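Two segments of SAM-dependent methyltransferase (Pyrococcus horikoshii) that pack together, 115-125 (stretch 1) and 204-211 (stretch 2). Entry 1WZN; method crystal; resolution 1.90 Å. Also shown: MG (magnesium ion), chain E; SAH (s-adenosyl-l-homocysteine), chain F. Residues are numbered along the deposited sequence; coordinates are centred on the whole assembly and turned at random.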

# COMPACT_ATOMS: atom_id res chain seq x y z
N THR A 115 -4.18 -16.99 -23.96
CA THR A 115 -5.50 -17.53 -24.24
C THR A 115 -5.90 -18.82 -23.53
O THR A 115 -7.08 -19.11 -23.41
CB THR A 115 -5.73 -17.66 -25.76
OG1 THR A 115 -5.57 -16.37 -26.35
CG2 THR A 115 -7.13 -18.17 -26.06
N ILE A 116 -4.94 -19.60 -23.02
CA ILE A 116 -5.36 -20.81 -22.33
C ILE A 116 -6.20 -20.47 -21.10
O ILE A 116 -6.95 -21.30 -20.61
CB ILE A 116 -4.18 -21.71 -21.85
CG1 ILE A 116 -3.26 -20.93 -20.92
CG2 ILE A 116 -3.45 -22.29 -23.05
CD1 ILE A 116 -2.20 -21.80 -20.27
N MET A 117 -6.08 -19.23 -20.63
CA MET A 117 -6.82 -18.80 -19.45
C MET A 117 -8.33 -18.75 -19.65
O MET A 117 -9.09 -18.72 -18.69
CB MET A 117 -6.32 -17.43 -18.97
CG MET A 117 -4.91 -17.48 -18.39
SD MET A 117 -4.32 -15.88 -17.78
CE MET A 117 -5.27 -15.73 -16.26
N TYR A 118 -8.78 -18.76 -20.91
CA TYR A 118 -10.21 -18.74 -21.18
C TYR A 118 -10.84 -20.11 -20.96
O TYR A 118 -12.06 -20.23 -20.92
CB TYR A 118 -10.48 -18.29 -22.63
CG TYR A 118 -10.52 -16.80 -22.80
CD1 TYR A 118 -11.68 -16.07 -22.51
CD2 TYR A 118 -9.39 -16.09 -23.19
CE1 TYR A 118 -11.70 -14.68 -22.58
CE2 TYR A 118 -9.39 -14.70 -23.27
CZ TYR A 118 -10.55 -14.00 -22.96
OH TYR A 118 -10.54 -12.63 -23.00
N PHE A 119 -10.00 -21.13 -20.78
CA PHE A 119 -10.49 -22.49 -20.62
C PHE A 119 -10.29 -23.10 -19.24
O PHE A 119 -9.21 -22.98 -18.66
CB PHE A 119 -9.81 -23.38 -21.66
CG PHE A 119 -9.91 -22.85 -23.05
CD1 PHE A 119 -11.10 -22.92 -23.75
CD2 PHE A 119 -8.82 -22.22 -23.65
CE1 PHE A 119 -11.22 -22.37 -25.03
CE2 PHE A 119 -8.92 -21.67 -24.93
CZ PHE A 119 -10.12 -21.75 -25.62
N ASP A 120 -11.33 -23.76 -18.71
CA ASP A 120 -11.20 -24.40 -17.40
C ASP A 120 -10.45 -25.71 -17.60
O ASP A 120 -10.09 -26.05 -18.73
CB ASP A 120 -12.57 -24.65 -16.72
CG ASP A 120 -13.54 -25.47 -17.57
OD1 ASP A 120 -13.11 -26.30 -18.41
OD2 ASP A 120 -14.76 -25.31 -17.35
N GLU A 121 -10.21 -26.45 -16.52
CA GLU A 121 -9.45 -27.69 -16.62
C GLU A 121 -9.94 -28.68 -17.67
O GLU A 121 -9.16 -29.18 -18.48
CB GLU A 121 -9.39 -28.40 -15.26
CG GLU A 121 -8.37 -29.53 -15.22
CD GLU A 121 -8.32 -30.24 -13.88
OE1 GLU A 121 -9.32 -30.89 -13.51
OE2 GLU A 121 -7.29 -30.14 -13.19
N GLU A 122 -11.24 -28.96 -17.66
CA GLU A 122 -11.82 -29.91 -18.61
C GLU A 122 -11.64 -29.46 -20.07
O GLU A 122 -11.26 -30.25 -20.93
CB GLU A 122 -13.31 -30.10 -18.31
CG GLU A 122 -13.62 -30.68 -16.91
CD GLU A 122 -13.08 -29.83 -15.75
OE1 GLU A 122 -13.26 -28.59 -15.77
OE2 GLU A 122 -12.50 -30.42 -14.81
N ASP A 123 -11.92 -28.19 -20.34
CA ASP A 123 -11.77 -27.67 -21.70
C ASP A 123 -10.31 -27.59 -22.11
O ASP A 123 -9.99 -27.74 -23.29
CB ASP A 123 -12.43 -26.29 -21.82
CG ASP A 123 -13.94 -26.37 -21.91
OD1 ASP A 123 -14.46 -27.47 -22.17
OD2 ASP A 123 -14.61 -25.33 -21.73
N LEU A 124 -9.42 -27.35 -21.15
CA LEU A 124 -8.00 -27.27 -21.48
C LEU A 124 -7.50 -28.65 -21.88
O LEU A 124 -6.70 -28.79 -22.81
CB LEU A 124 -7.20 -26.72 -20.28
CG LEU A 124 -5.78 -26.22 -20.56
CD1 LEU A 124 -5.80 -25.19 -21.69
CD2 LEU A 124 -5.19 -25.62 -19.29
N ARG A 125 -7.97 -29.70 -21.20
CA ARG A 125 -7.55 -31.05 -21.55
C ARG A 125 -8.07 -31.37 -22.95
O ARG A 125 -7.38 -32.01 -23.75
CB ARG A 125 -8.11 -32.09 -20.57
CG ARG A 125 -7.52 -32.04 -19.17
CD ARG A 125 -7.90 -33.29 -18.39
NE ARG A 125 -7.28 -33.33 -17.07
CZ ARG A 125 -7.17 -34.44 -16.33
NH1 ARG A 125 -7.63 -35.59 -16.79
NH2 ARG A 125 -6.59 -34.39 -15.14
N ASP A 204 -15.64 -7.83 -19.58
CA ASP A 204 -15.84 -8.57 -18.34
C ASP A 204 -15.79 -10.06 -18.67
O ASP A 204 -16.81 -10.66 -19.00
CB ASP A 204 -17.18 -8.19 -17.71
CG ASP A 204 -17.42 -8.88 -16.39
OD1 ASP A 204 -16.45 -9.13 -15.65
OD2 ASP A 204 -18.60 -9.16 -16.07
N ASP A 205 -14.60 -10.64 -18.58
CA ASP A 205 -14.41 -12.05 -18.90
C ASP A 205 -13.97 -12.86 -17.70
O ASP A 205 -13.20 -12.40 -16.87
CB ASP A 205 -13.35 -12.22 -19.99
CG ASP A 205 -13.71 -11.52 -21.28
OD1 ASP A 205 -14.90 -11.56 -21.66
OD2 ASP A 205 -12.80 -10.95 -21.91
N GLU A 206 -14.46 -14.10 -17.64
CA GLU A 206 -14.08 -15.00 -16.56
C GLU A 206 -12.86 -15.76 -17.04
O GLU A 206 -12.90 -16.42 -18.08
CB GLU A 206 -15.21 -15.99 -16.26
CG GLU A 206 -14.85 -16.96 -15.15
CD GLU A 206 -15.94 -17.98 -14.89
OE1 GLU A 206 -16.15 -18.86 -15.75
OE2 GLU A 206 -16.58 -17.90 -13.82
N LEU A 207 -11.76 -15.67 -16.30
CA LEU A 207 -10.54 -16.35 -16.68
C LEU A 207 -10.14 -17.38 -15.64
O LEU A 207 -10.59 -17.33 -14.50
CB LEU A 207 -9.40 -15.34 -16.87
CG LEU A 207 -9.69 -14.29 -17.96
CD1 LEU A 207 -8.54 -13.29 -18.01
CD2 LEU A 207 -9.87 -14.97 -19.31
N ASN A 208 -9.28 -18.31 -16.05
CA ASN A 208 -8.82 -19.39 -15.18
C ASN A 208 -7.34 -19.21 -14.84
O ASN A 208 -6.53 -18.90 -15.72
CB ASN A 208 -9.06 -20.72 -15.88
CG ASN A 208 -10.52 -20.98 -16.14
OD1 ASN A 208 -11.24 -21.49 -15.28
ND2 ASN A 208 -10.99 -20.60 -17.33
N ILE A 209 -7.01 -19.43 -13.58
CA ILE A 209 -5.63 -19.28 -13.10
C ILE A 209 -4.91 -20.62 -13.03
O ILE A 209 -5.39 -21.56 -12.38
CB ILE A 209 -5.62 -18.65 -11.70
CG1 ILE A 209 -6.40 -17.33 -11.71
CG2 ILE A 209 -4.18 -18.41 -11.25
CD1 ILE A 209 -6.64 -16.74 -10.33
N TYR A 210 -3.75 -20.69 -13.67
CA TYR A 210 -2.94 -21.90 -13.71
C TYR A 210 -1.48 -21.61 -13.38
O TYR A 210 -0.98 -20.53 -13.70
CB TYR A 210 -2.96 -22.51 -15.12
CG TYR A 210 -4.30 -23.03 -15.59
CD1 TYR A 210 -4.82 -24.23 -15.10
CD2 TYR A 210 -5.02 -22.34 -16.56
CE1 TYR A 210 -6.02 -24.73 -15.58
CE2 TYR A 210 -6.23 -22.83 -17.04
CZ TYR A 210 -6.72 -24.03 -16.54
OH TYR A 210 -7.92 -24.52 -17.01
N THR A 211 -0.81 -22.56 -12.75
CA THR A 211 0.61 -22.41 -12.44
C THR A 211 1.33 -23.14 -13.56
O THR A 211 0.72 -23.91 -14.30
CB THR A 211 0.99 -23.09 -11.12
OG1 THR A 211 0.71 -24.49 -11.22
CG2 THR A 211 0.20 -22.47 -9.96
MG MG E . -16.49 -26.92 -17.55
N SAH F . -3.45 -14.65 -30.49
CA SAH F . -3.86 -13.19 -30.60
CB SAH F . -5.08 -12.77 -29.83
CG SAH F . -5.14 -12.87 -28.32
SD SAH F . -6.84 -12.34 -27.83
C SAH F . -2.57 -12.34 -30.17
O SAH F . -1.53 -12.93 -29.83
OXT SAH F . -2.71 -11.06 -30.21
C5' SAH F . -7.66 -13.83 -27.42
C4' SAH F . -8.43 -14.44 -28.69
O4' SAH F . -9.05 -15.61 -28.15
C3' SAH F . -9.57 -13.62 -29.24
O3' SAH F . -9.33 -13.27 -30.60
C2' SAH F . -10.83 -14.57 -29.02
O2' SAH F . -11.82 -14.39 -30.02
C1' SAH F . -10.19 -15.94 -29.00
N9 SAH F . -10.87 -16.95 -28.43
C8 SAH F . -11.37 -17.14 -27.15
N7 SAH F . -11.99 -18.26 -26.96
C5 SAH F . -11.92 -18.92 -28.22
C6 SAH F . -12.41 -20.20 -28.65
N6 SAH F . -13.08 -21.04 -27.85
N1 SAH F . -12.15 -20.51 -29.96
C2 SAH F . -11.47 -19.67 -30.81
N3 SAH F . -10.98 -18.44 -30.43
C4 SAH F . -11.24 -18.13 -29.13
O HOH W 1 -13.87 -18.64 -19.59
O HOH W 2 -15.40 -27.49 -19.12
O HOH W 3 -15.76 -28.28 -16.13

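What ties the two backbones together most firmly? The carbonyl of Met117, at the 3-10 turn, accepts two hydrogen bonds from one residue: Asn208 N lies 2.7 Å from Met117 O, and Asn208 ND2 lies 3.0 Å from the same oxygen. Backbone and side chain of Asn208 thus converge on a single acceptor, at the point where the CA atoms of Met117 and Asn208 come within 4.8 Å. Leu207 CA adds a CA-H...O contact, 3.4 Å from Met117 O.

How do the two tyrosines join in? Tyr210 points its CA-to-CB bond toward stretch 1, and its hydroxyl reaches the loop before the helix, where Tyr210 OH donates to Phe119 O at 2.6 Å; the hydroxyl is modelled too close to a neighbour, so its exact position is less certain. Tyr118 reaches the other way. Its CA-to-CB bond points away from the strand, yet the ring end returns, bringing Tyr118 OH to 3.0 Å from Asp205 OD2.

Does water take part? One molecule bridges the backbones, donating to Tyr118 O at 2.8 Å (water 1 O) and to Glu206 O at 2.9 Å (water 1 O). It links two carbonyls that, both being acceptors, could not bond to each other directly.

What fills the space around these polar links? Each tyrosine ring receives a leucine methyl over one face. Leu207 CD2 sits 3.7 Å from the centroid of the Tyr118 ring, only 7° off the normal, so the methyl is almost centred; Leu124 CD2, from the helix, lies 3.9 Å from the centroid of the Tyr210 ring and 24° off, a less central CH-pi contact. Met117 CE packs more loosely against Leu207 CB, at 4.2 Å.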